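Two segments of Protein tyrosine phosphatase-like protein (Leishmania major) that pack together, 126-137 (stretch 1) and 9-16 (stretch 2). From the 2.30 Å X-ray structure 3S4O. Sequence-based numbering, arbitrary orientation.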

# COMPACT_ATOMS: atom_id res chain seq x y z
N LEU A 126 -5.45 -0.73 -3.47
CA LEU A 126 -4.89 0.54 -3.00
C LEU A 126 -3.58 0.84 -3.70
O LEU A 126 -3.29 1.99 -4.06
CB LEU A 126 -4.62 0.52 -1.49
CG LEU A 126 -5.80 0.90 -0.58
CD1 LEU A 126 -5.25 1.35 0.76
CD2 LEU A 126 -6.72 1.98 -1.17
N VAL A 127 -2.78 -0.19 -3.88
CA VAL A 127 -1.49 -0.04 -4.55
C VAL A 127 -1.72 0.30 -6.01
O VAL A 127 -1.09 1.22 -6.55
CB VAL A 127 -0.63 -1.29 -4.40
CG1 VAL A 127 0.59 -1.22 -5.30
CG2 VAL A 127 -0.23 -1.45 -2.95
N ALA A 128 -2.65 -0.41 -6.64
CA ALA A 128 -3.01 -0.16 -8.03
C ALA A 128 -3.39 1.31 -8.21
O ALA A 128 -2.96 1.97 -9.14
CB ALA A 128 -4.16 -1.06 -8.44
N LEU A 129 -4.20 1.80 -7.29
CA LEU A 129 -4.66 3.18 -7.35
C LEU A 129 -3.52 4.18 -7.24
O LEU A 129 -3.56 5.21 -7.91
CB LEU A 129 -5.63 3.45 -6.21
CG LEU A 129 -6.07 4.92 -6.14
CD1 LEU A 129 -7.23 5.20 -7.07
CD2 LEU A 129 -6.37 5.31 -4.72
N ALA A 130 -2.56 3.90 -6.37
CA ALA A 130 -1.38 4.76 -6.21
C ALA A 130 -0.60 4.83 -7.53
O ALA A 130 -0.14 5.90 -7.92
CB ALA A 130 -0.47 4.26 -5.09
N LEU A 131 -0.48 3.69 -8.20
CA LEU A 131 0.20 3.61 -9.50
C LEU A 131 -0.50 4.48 -10.54
O LEU A 131 0.14 5.13 -11.36
CB LEU A 131 0.29 2.17 -10.03
CG LEU A 131 1.23 1.19 -9.32
CD1 LEU A 131 1.03 -0.21 -9.88
CD2 LEU A 131 2.67 1.58 -9.49
N VAL A 132 -1.83 4.47 -10.51
CA VAL A 132 -2.61 5.27 -11.44
C VAL A 132 -2.50 6.76 -11.11
O VAL A 132 -2.24 7.58 -11.99
CB VAL A 132 -4.09 4.88 -11.45
CG1 VAL A 132 -4.90 5.89 -12.25
CG2 VAL A 132 -4.27 3.48 -12.03
N GLU A 133 -2.65 7.10 -9.84
CA GLU A 133 -2.70 8.50 -9.41
C GLU A 133 -1.34 9.19 -9.50
O GLU A 133 -1.25 10.32 -9.97
CB GLU A 133 -3.25 8.61 -7.98
CG GLU A 133 -3.45 10.03 -7.46
CD GLU A 133 -4.16 10.94 -8.42
OE1 GLU A 133 -5.17 10.50 -9.02
OE2 GLU A 133 -3.68 12.09 -8.58
N TYR A 134 -0.28 8.51 -9.04
CA TYR A 134 1.06 9.11 -8.93
C TYR A 134 2.03 8.63 -10.00
O TYR A 134 2.86 9.39 -10.48
CB TYR A 134 1.66 8.88 -7.53
CG TYR A 134 0.77 9.44 -6.43
CD1 TYR A 134 0.74 10.80 -6.15
CD2 TYR A 134 -0.04 8.60 -5.68
CE1 TYR A 134 -0.08 11.32 -5.16
CE2 TYR A 134 -0.86 9.10 -4.69
CZ TYR A 134 -0.88 10.46 -4.44
OH TYR A 134 -1.71 10.94 -3.44
N GLY A 135 1.92 7.36 -10.37
CA GLY A 135 2.75 6.80 -11.44
C GLY A 135 2.24 7.11 -12.83
O GLY A 135 2.95 6.92 -13.81
N ASN A 136 1.00 7.61 -12.90
CA ASN A 136 0.29 7.87 -14.17
C ASN A 136 0.23 6.66 -15.10
O ASN A 136 0.20 6.78 -16.31
CB ASN A 136 0.87 9.10 -14.89
CG ASN A 136 0.42 10.42 -14.25
OD1 ASN A 136 -0.52 10.46 -13.46
ND2 ASN A 136 1.12 11.51 -14.58
N VAL A 137 0.20 5.49 -14.48
CA VAL A 137 0.04 4.22 -15.18
C VAL A 137 -1.45 4.00 -15.43
O VAL A 137 -2.28 4.28 -14.56
CB VAL A 137 0.59 3.05 -14.34
CG1 VAL A 137 0.42 1.71 -15.07
CG2 VAL A 137 2.07 3.28 -13.99
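Stretch 2, residues 9-16: LIDCCDPQ

Stretch 2 is extended through Asp14; Pro15 and Gln16 turn to helical phi/psi. Residues 9 to 13 form a strand that begins earlier in the chain, and Asp14 to Gln16 leave it as loop or turn. It lies along the helix of stretch 1, residues 126 to 133, and runs in nearly the same direction. The two axes cross at 21° and approach to 8.4 Å. In register, Ile10 lies level with Val127, their CA atoms 8.0 Å apart. Farther along, the backbones draw closer, and the CA atoms of Gly135 and Cys13 are 5.4 Å apart. No hydrogen bond links the two stretches; the contact is mainly van der Waals packing.

The strand alternates. Ile10 and Cys12 point toward the helix, and Asp11 between them points away. Ile10 CB lies 4.2 Å from Val127 CG1, and Ile10 CG2 lies 4.2 Å from Leu131 CD1. The CB of Leu131 points sideways, but the side chain's end reaches the strand. Leu131 CD2 is 3.6 Å from Asp11 O and 3.9 Å from Cys12 CB.

Cys12 takes the t rotamer and is buried. Cys12 SG sits 3.8 Å from Ala130 O, 4.0 Å from Tyr134 CB and 3.6 Å from Gly135 N. Gly135 has no side chain here, and Gly135 CA comes within 3.6 Å of Cys13 O in a CA-H...O contact. A CB on Gly135 would be tight against Cys12 SG and would clash with Leu131 O in its own stretch.

Pro15 points toward stretch 1 and covers the turn after the helix. Pro15 CG is 3.2 Å from Tyr134 O, 3.7 Å from Gly135 O and 3.8 Å from Asn136 ND2. Asn136 has positive phi, the first residue here to leave helical geometry. Gln16 is poorly ordered and makes no close contact with stretch 1.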

# COMPACT_ATOMS: atom_id res chain seq x y z
N LEU A 9 7.06 -6.54 -3.38
CA LEU A 9 7.51 -5.15 -3.54
C LEU A 9 7.07 -4.60 -4.89
O LEU A 9 7.46 -5.13 -5.95
CB LEU A 9 9.03 -5.05 -3.40
CG LEU A 9 9.67 -3.65 -3.47
CD1 LEU A 9 9.16 -2.76 -2.36
CD2 LEU A 9 11.18 -3.79 -3.38
N ILE A 10 6.26 -3.55 -4.86
CA ILE A 10 5.84 -2.85 -6.08
C ILE A 10 6.28 -1.40 -6.02
O ILE A 10 5.86 -0.65 -5.15
CB ILE A 10 4.31 -2.88 -6.31
CG1 ILE A 10 3.78 -4.32 -6.26
CG2 ILE A 10 3.99 -2.23 -7.65
CD1 ILE A 10 2.49 -4.56 -7.03
N ASP A 11 7.12 -1.01 -6.97
CA ASP A 11 7.60 0.36 -7.05
C ASP A 11 6.64 1.25 -7.84
O ASP A 11 6.17 0.89 -8.91
CB ASP A 11 8.99 0.43 -7.69
CG ASP A 11 10.10 -0.07 -6.76
OD1 ASP A 11 9.87 -0.18 -5.54
OD2 ASP A 11 11.20 -0.34 -7.27
N CYS A 12 6.33 2.41 -7.27
CA CYS A 12 5.62 3.46 -7.98
C CYS A 12 6.65 4.51 -8.38
O CYS A 12 7.25 5.16 -7.52
CB CYS A 12 4.54 4.09 -7.10
SG CYS A 12 3.59 5.39 -7.90
N CYS A 13 6.82 4.68 -9.69
CA CYS A 13 7.89 5.52 -10.23
C CYS A 13 7.42 6.89 -10.72
O CYS A 13 6.28 7.07 -11.11
CB CYS A 13 8.59 4.78 -11.38
SG CYS A 13 9.39 3.24 -10.85
N ASP A 14 8.34 7.86 -10.67
CA ASP A 14 8.10 9.21 -11.19
C ASP A 14 7.78 9.16 -12.70
O ASP A 14 8.60 8.70 -13.50
CB ASP A 14 9.34 10.10 -10.96
CG ASP A 14 9.00 11.59 -10.83
OD1 ASP A 14 8.07 12.08 -11.50
OD2 ASP A 14 9.71 12.28 -10.06
N PRO A 15 6.59 9.63 -13.08
CA PRO A 15 6.22 9.71 -14.49
C PRO A 15 7.25 10.46 -15.33
O PRO A 15 7.60 10.04 -16.43
CB PRO A 15 4.90 10.49 -14.47
CG PRO A 15 4.37 10.31 -13.12
CD PRO A 15 5.55 10.24 -12.22
N GLN A 16 7.72 11.58 -14.79
CA GLN A 16 8.72 12.43 -15.46
C GLN A 16 10.05 11.71 -15.63
O GLN A 16 10.60 11.64 -16.73
CB GLN A 16 8.99 13.71 -14.66
CG GLN A 16 7.77 14.38 -14.01
CD GLN A 16 6.81 15.01 -15.01
OE1 GLN A 16 7.17 15.28 -16.16
NE2 GLN A 16 5.57 15.23 -14.58